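Local coordinates for tRNA-5-methyluridine(54) 2-sulfurtransferase (Pyrococcus horikoshii, PDB 3VRH), which catalyses the ATP-dependent 2-thiolation of 5-methyluridine 54 in the T loop of tRNAs, a modification that stabilises tRNA at high temperature, at residues F26-R40 with K194-Y207. Numbering follows the deposited sequence.
Sequences FKEYFERKVSRTIER and KPLYEVTEREVVAY
Glu31 OE1 accepts the hydroxyl of Tyr207, OH to OE1 2.6 Å, and forms a salt bridge with Lys69 of helix 58-69. The hydroxyl meets this oxygen on its anti side, 17° out of the carboxylate plane, and the carboxylate stands nearly upright to the ring. The Tyr207 side chain is a knob in a hole made by Phe26, Lys27, Phe30 and Glu31. Tyr207 CG stands anti to the backbone N (chi1 -172°), which carries the ring across to helix 23-40. There it lies on Phe30 as an offset stack, centroids 4.5 Å apart. Val199 CG1 covers the opposite face of Phe30 in a CH-pi contact, so that ring is clamped from both sides. With an alanine here, much of the hole would probably be left unfilled, Phe30 would lose its stacked ring and Glu31 OE1 a donor.

A polar row flanks this core. Tyr29 OH donates to Glu203 OE2 at 2.7 Å. Lys33 NZ donates in turn to Tyr29 OH, and one water joins Lys33 NZ, Glu198 O and Glu203 OE1. Glu203 also closes a capping box with Thr200 at the start of helix 201-211. Farther along, Thr37 OG1 lies 2.8 Å from Glu198 OE1. Glu198 OE2 sits over one face of the Arg40 guanidinium, a salt bridge by charge alone. Val34 CG1 packs on Pro195 CB, CG2 on Leu196 CD2.

The buried contact fastens helix 23-40, whose first turn carries the zinc ligand His25, onto the PP-loop family part of the chain. Helix 58-69 touches Phe30, Leu196, Val204 and Tyr207, while strand 12-14 packs against Phe26, Tyr29 and Glu203.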
loop_
_atom_site.group_PDB
_atom_site.type_symbol
_atom_site.label_atom_id
_atom_site.label_comp_id
_atom_site.label_asym_id
_atom_site.label_seq_id
_atom_site.Cartn_x
_atom_site.Cartn_y
_atom_site.Cartn_z
ATOM N N PHE A 26 -4.945 19.243 26.380
ATOM C CA PHE A 26 -4.919 18.097 25.479
ATOM C C PHE A 26 -6.285 17.411 25.429
ATOM O O PHE A 26 -6.783 17.084 24.347
ATOM C CB PHE A 26 -3.857 17.076 25.891
ATOM C CG PHE A 26 -3.986 15.772 25.169
ATOM C CD1 PHE A 26 -3.748 15.697 23.797
ATOM C CD2 PHE A 26 -4.378 14.627 25.844
ATOM C CE1 PHE A 26 -3.880 14.495 23.120
ATOM C CE2 PHE A 26 -4.515 13.419 25.174
ATOM C CZ PHE A 26 -4.268 13.352 23.808
ATOM N N LYS A 27 -6.875 17.182 26.609
ATOM C CA LYS A 27 -8.204 16.573 26.710
ATOM C C LYS A 27 -9.181 17.352 25.849
ATOM O O LYS A 27 -9.917 16.779 25.037
ATOM C CB LYS A 27 -8.673 16.541 28.170
ATOM C CG LYS A 27 -8.103 15.351 28.943
ATOM C CD LYS A 27 -8.105 15.538 30.468
ATOM C CE LYS A 27 -9.473 15.853 31.033
ATOM N NZ LYS A 27 -9.479 15.728 32.538
ATOM N N GLU A 28 -9.148 18.671 26.017
ATOM C CA GLU A 28 -9.994 19.587 25.259
ATOM C C GLU A 28 -9.746 19.492 23.756
ATOM O O GLU A 28 -10.691 19.383 22.967
ATOM C CB GLU A 28 -9.776 21.020 25.756
ATOM C CG GLU A 28 -10.527 22.069 24.957
ATOM C CD GLU A 28 -10.501 23.461 25.604
ATOM O OE1 GLU A 28 -9.686 23.700 26.527
ATOM O OE2 GLU A 28 -11.308 24.319 25.181
ATOM N N TYR A 29 -8.477 19.523 23.355
ATOM C CA TYR A 29 -8.138 19.336 21.944
ATOM C C TYR A 29 -8.709 18.015 21.413
ATOM O O TYR A 29 -9.294 17.959 20.321
ATOM C CB TYR A 29 -6.618 19.411 21.749
ATOM C CG TYR A 29 -6.076 18.654 20.555
ATOM C CD1 TYR A 29 -5.717 17.315 20.672
ATOM C CD2 TYR A 29 -5.904 19.279 19.320
ATOM C CE1 TYR A 29 -5.225 16.608 19.594
ATOM C CE2 TYR A 29 -5.401 18.582 18.223
ATOM C CZ TYR A 29 -5.059 17.242 18.372
ATOM O OH TYR A 29 -4.564 16.506 17.316
ATOM N N PHE A 30 -8.578 16.955 22.200
ATOM C CA PHE A 30 -8.980 15.630 21.724
ATOM C C PHE A 30 -10.494 15.577 21.557
ATOM O O PHE A 30 -11.016 15.091 20.544
ATOM C CB PHE A 30 -8.504 14.562 22.706
ATOM C CG PHE A 30 -8.699 13.143 22.233
ATOM C CD1 PHE A 30 -9.878 12.469 22.489
ATOM C CD2 PHE A 30 -7.664 12.452 21.595
ATOM C CE1 PHE A 30 -10.051 11.155 22.087
ATOM C CE2 PHE A 30 -7.843 11.134 21.187
ATOM C CZ PHE A 30 -9.043 10.492 21.442
ATOM N N GLU A 31 -11.190 16.097 22.555
ATOM C CA GLU A 31 -12.644 16.114 22.549
ATOM C C GLU A 31 -13.190 16.986 21.414
ATOM O O GLU A 31 -14.164 16.623 20.742
ATOM C CB GLU A 31 -13.157 16.589 23.921
ATOM C CG GLU A 31 -12.909 15.586 25.059
ATOM C CD GLU A 31 -12.686 16.261 26.421
ATOM O OE1 GLU A 31 -12.115 15.617 27.330
ATOM O OE2 GLU A 31 -13.064 17.439 26.576
ATOM N N ARG A 32 -12.551 18.131 21.191
ATOM C CA ARG A 32 -12.928 18.989 20.065
ATOM C C ARG A 32 -12.714 18.304 18.720
ATOM O O ARG A 32 -13.587 18.343 17.855
ATOM C CB ARG A 32 -12.130 20.287 20.086
ATOM C CG ARG A 32 -12.521 21.224 21.192
ATOM C CD ARG A 32 -11.546 22.391 21.283
ATOM N NE ARG A 32 -11.962 23.365 22.287
ATOM C CZ ARG A 32 -12.846 24.330 22.064
ATOM N NH1 ARG A 32 -13.406 24.457 20.864
ATOM N NH2 ARG A 32 -13.168 25.171 23.038
ATOM N N LYS A 33 -11.550 17.686 18.541
ATOM C CA LYS A 33 -11.270 16.970 17.294
ATOM C C LYS A 33 -12.332 15.900 17.012
ATOM O O LYS A 33 -12.828 15.774 15.896
ATOM C CB LYS A 33 -9.888 16.333 17.338
ATOM C CG LYS A 33 -9.434 15.757 15.999
ATOM C CD LYS A 33 -7.905 15.725 15.917
ATOM C CE LYS A 33 -7.379 16.435 14.659
ATOM N NZ LYS A 33 -5.863 16.501 14.590
ATOM N N VAL A 34 -12.695 15.139 18.037
ATOM C CA VAL A 34 -13.685 14.088 17.847
ATOM C C VAL A 34 -15.030 14.719 17.478
ATOM O O VAL A 34 -15.735 14.246 16.583
ATOM C CB VAL A 34 -13.825 13.199 19.109
ATOM C CG1 VAL A 34 -14.984 12.234 18.954
ATOM C CG2 VAL A 34 -12.524 12.429 19.361
ATOM N N SER A 35 -15.369 15.798 18.171
ATOM C CA SER A 35 -16.582 16.545 17.855
ATOM C C SER A 35 -16.567 17.068 16.407
ATOM O O SER A 35 -17.564 16.988 15.688
ATOM C CB SER A 35 -16.737 17.705 18.820
ATOM O OG SER A 35 -17.932 18.371 18.522
ATOM N N ARG A 36 -15.424 17.590 15.988
ATOM C CA ARG A 36 -15.237 18.029 14.601
ATOM C C ARG A 36 -15.458 16.897 13.606
ATOM O O ARG A 36 -16.072 17.096 12.559
ATOM C CB ARG A 36 -13.853 18.650 14.417
ATOM C CG ARG A 36 -13.722 20.001 15.132
ATOM C CD ARG A 36 -12.267 20.444 15.356
ATOM N NE ARG A 36 -12.218 21.679 16.146
ATOM C CZ ARG A 36 -11.130 22.152 16.752
ATOM N NH1 ARG A 36 -9.977 21.494 16.667
ATOM N NH2 ARG A 36 -11.196 23.283 17.451
ATOM N N THR A 37 -14.988 15.706 13.957
ATOM C CA THR A 37 -15.159 14.535 13.104
ATOM C C THR A 37 -16.607 14.122 12.960
ATOM O O THR A 37 -17.061 13.834 11.853
ATOM C CB THR A 37 -14.360 13.325 13.626
ATOM O OG1 THR A 37 -12.979 13.677 13.691
ATOM C CG2 THR A 37 -14.532 12.133 12.701
ATOM N N ILE A 38 -17.334 14.092 14.076
ATOM C CA ILE A 38 -18.744 13.752 14.047
ATOM C C ILE A 38 -19.518 14.730 13.153
ATOM O O ILE A 38 -20.332 14.326 12.328
ATOM C CB ILE A 38 -19.332 13.758 15.463
ATOM C CG1 ILE A 38 -18.656 12.679 16.313
ATOM C CG2 ILE A 38 -20.851 13.573 15.416
ATOM C CD1 ILE A 38 -18.960 12.804 17.796
ATOM N N GLU A 39 -19.242 16.016 13.330
ATOM C CA GLU A 39 -19.838 17.078 12.523
ATOM C C GLU A 39 -19.536 16.932 11.031
ATOM O O GLU A 39 -20.446 16.899 10.206
ATOM C CB GLU A 39 -19.296 18.420 13.004
ATOM C CG GLU A 39 -20.028 19.631 12.496
ATOM C CD GLU A 39 -19.768 20.843 13.379
ATOM O OE1 GLU A 39 -18.576 21.131 13.659
ATOM O OE2 GLU A 39 -20.751 21.488 13.813
ATOM N N ARG A 40 -18.257 16.841 10.688
ATOM C CA ARG A 40 -17.849 16.825 9.288
ATOM C C ARG A 40 -18.482 15.703 8.489
ATOM O O ARG A 40 -18.868 15.899 7.331
ATOM C CB ARG A 40 -16.340 16.684 9.176
ATOM C CG ARG A 40 -15.582 17.853 9.718
ATOM C CD ARG A 40 -14.174 17.443 10.033
ATOM N NE ARG A 40 -13.503 16.986 8.826
ATOM C CZ ARG A 40 -12.221 17.205 8.593
ATOM N NH1 ARG A 40 -11.666 16.767 7.475
ATOM N NH2 ARG A 40 -11.502 17.867 9.489
ATOM N N LYS A 194 -17.324 5.785 13.155
ATOM C CA LYS A 194 -15.990 5.764 13.756
ATOM C C LYS A 194 -15.631 7.194 14.164
ATOM O O LYS A 194 -14.987 7.929 13.394
ATOM C CB LYS A 194 -14.946 5.213 12.746
ATOM C CG LYS A 194 -15.144 3.745 12.390
ATOM C CD LYS A 194 -14.151 3.235 11.340
ATOM C CE LYS A 194 -14.434 1.768 11.027
ATOM N NZ LYS A 194 -13.416 1.160 10.114
ATOM N N PRO A 195 -16.073 7.611 15.355
ATOM C CA PRO A 195 -15.807 8.966 15.854
ATOM C C PRO A 195 -14.324 9.281 16.091
ATOM O O PRO A 195 -13.942 10.449 16.125
ATOM C CB PRO A 195 -16.566 9.004 17.194
ATOM C CG PRO A 195 -17.583 7.882 17.103
ATOM C CD PRO A 195 -16.954 6.837 16.256
ATOM N N LEU A 196 -13.501 8.255 16.267
ATOM C CA LEU A 196 -12.083 8.479 16.491
ATOM C C LEU A 196 -11.301 8.440 15.172
ATOM O O LEU A 196 -10.075 8.321 15.178
ATOM C CB LEU A 196 -11.520 7.434 17.447
ATOM C CG LEU A 196 -12.147 7.347 18.840
ATOM C CD1 LEU A 196 -11.265 6.479 19.734
ATOM C CD2 LEU A 196 -12.384 8.750 19.455
ATOM N N TYR A 197 -12.018 8.559 14.059
ATOM C CA TYR A 197 -11.407 8.502 12.727
ATOM C C TYR A 197 -10.168 9.369 12.531
ATOM O O TYR A 197 -9.263 8.981 11.802
ATOM C CB TYR A 197 -12.436 8.849 11.641
ATOM C CG TYR A 197 -12.109 8.271 10.274
ATOM C CD1 TYR A 197 -12.261 6.904 10.021
ATOM C CD2 TYR A 197 -11.676 9.092 9.230
ATOM C CE1 TYR A 197 -11.959 6.362 8.773
ATOM C CE2 TYR A 197 -11.388 8.567 7.972
ATOM C CZ TYR A 197 -11.530 7.198 7.743
ATOM O OH TYR A 197 -11.236 6.669 6.480
ATOM N N GLU A 198 -10.122 10.533 13.172
ATOM C CA GLU A 198 -9.066 11.499 12.865
ATOM C C GLU A 198 -8.049 11.698 13.975
ATOM O O GLU A 198 -7.113 12.506 13.832
ATOM C CB GLU A 198 -9.654 12.853 12.439
ATOM C CG GLU A 198 -10.596 12.752 11.244
ATOM C CD GLU A 198 -11.044 14.114 10.748
ATOM O OE1 GLU A 198 -12.066 14.625 11.251
ATOM O OE2 GLU A 198 -10.367 14.674 9.860
ATOM N N VAL A 199 -8.229 10.983 15.083
ATOM C CA VAL A 199 -7.230 11.016 16.144
ATOM C C VAL A 199 -6.266 9.842 15.945
ATOM O O VAL A 199 -6.643 8.806 15.392
ATOM C CB VAL A 199 -7.849 10.979 17.560
ATOM C CG1 VAL A 199 -8.616 12.246 17.844
ATOM C CG2 VAL A 199 -8.746 9.745 17.722
ATOM N N THR A 200 -5.025 10.008 16.388
ATOM C CA THR A 200 -4.018 8.978 16.208
ATOM C C THR A 200 -4.055 8.006 17.385
ATOM O O THR A 200 -4.635 8.303 18.431
ATOM C CB THR A 200 -2.607 9.584 16.112
ATOM O OG1 THR A 200 -2.257 10.157 17.377
ATOM C CG2 THR A 200 -2.533 10.664 15.007
ATOM N N GLU A 201 -3.437 6.846 17.209
ATOM C CA GLU A 201 -3.397 5.847 18.258
ATOM C C GLU A 201 -2.632 6.383 19.460
ATOM O O GLU A 201 -2.988 6.135 20.610
ATOM C CB GLU A 201 -2.788 4.529 17.760
ATOM C CG GLU A 201 -2.813 3.451 18.844
ATOM C CD GLU A 201 -2.719 2.040 18.312
ATOM O OE1 GLU A 201 -2.459 1.852 17.102
ATOM O OE2 GLU A 201 -2.917 1.112 19.112
ATOM N N ARG A 202 -1.588 7.141 19.172
ATOM C CA ARG A 202 -0.790 7.796 20.195
ATOM C C ARG A 202 -1.636 8.800 21.010
ATOM O O ARG A 202 -1.521 8.880 22.239
ATOM C CB ARG A 202 0.361 8.486 19.479
ATOM C CG ARG A 202 1.232 9.355 20.297
ATOM C CD ARG A 202 2.021 10.257 19.338
ATOM N NE ARG A 202 2.787 11.220 20.100
ATOM C CZ ARG A 202 2.636 12.539 20.025
ATOM N NH1 ARG A 202 1.759 13.065 19.182
ATOM N NH2 ARG A 202 3.398 13.327 20.777
ATOM N N GLU A 203 -2.503 9.547 20.331
ATOM C CA GLU A 203 -3.399 10.475 21.043
ATOM C C GLU A 203 -4.429 9.717 21.894
ATOM O O GLU A 203 -4.756 10.133 22.992
ATOM C CB GLU A 203 -4.080 11.427 20.059
ATOM C CG GLU A 203 -3.087 12.381 19.437
ATOM C CD GLU A 203 -3.665 13.205 18.321
ATOM O OE1 GLU A 203 -4.603 12.742 17.637
ATOM O OE2 GLU A 203 -3.158 14.325 18.121
ATOM N N VAL A 204 -4.913 8.587 21.384
ATOM C CA VAL A 204 -5.830 7.748 22.145
ATOM C C VAL A 204 -5.175 7.245 23.427
ATOM O O VAL A 204 -5.741 7.399 24.522
ATOM C CB VAL A 204 -6.371 6.575 21.319
ATOM C CG1 VAL A 204 -7.197 5.646 22.190
ATOM C CG2 VAL A 204 -7.197 7.092 20.137
ATOM N N VAL A 205 -3.984 6.661 23.299
ATOM C CA VAL A 205 -3.223 6.267 24.483
ATOM C C VAL A 205 -3.094 7.427 25.472
ATOM O O VAL A 205 -3.407 7.279 26.661
ATOM C CB VAL A 205 -1.817 5.725 24.135
ATOM C CG1 VAL A 205 -0.965 5.589 25.413
ATOM C CG2 VAL A 205 -1.929 4.383 23.424
ATOM N N ALA A 206 -2.671 8.587 24.984
ATOM C CA ALA A 206 -2.505 9.733 25.869
ATOM C C ALA A 206 -3.820 10.178 26.538
ATOM O O ALA A 206 -3.839 10.622 27.690
ATOM C CB ALA A 206 -1.838 10.890 25.126
ATOM N N TYR A 207 -4.926 10.047 25.820
ATOM C CA TYR A 207 -6.192 10.483 26.371
ATOM C C TYR A 207 -6.669 9.559 27.484
ATOM O O TYR A 207 -7.048 10.026 28.553
ATOM C CB TYR A 207 -7.253 10.607 25.284
ATOM C CG TYR A 207 -8.524 11.239 25.791
ATOM C CD1 TYR A 207 -9.559 10.460 26.289
ATOM C CD2 TYR A 207 -8.679 12.617 25.795
ATOM C CE1 TYR A 207 -10.733 11.040 26.772
ATOM C CE2 TYR A 207 -9.841 13.208 26.269
ATOM C CZ TYR A 207 -10.869 12.416 26.752
ATOM O OH TYR A 207 -12.030 12.991 27.226
HETATM O O HOH W 1 -5.255 13.766 15.052
HETATM O O HOH W 2 -11.720 11.824 15.303
#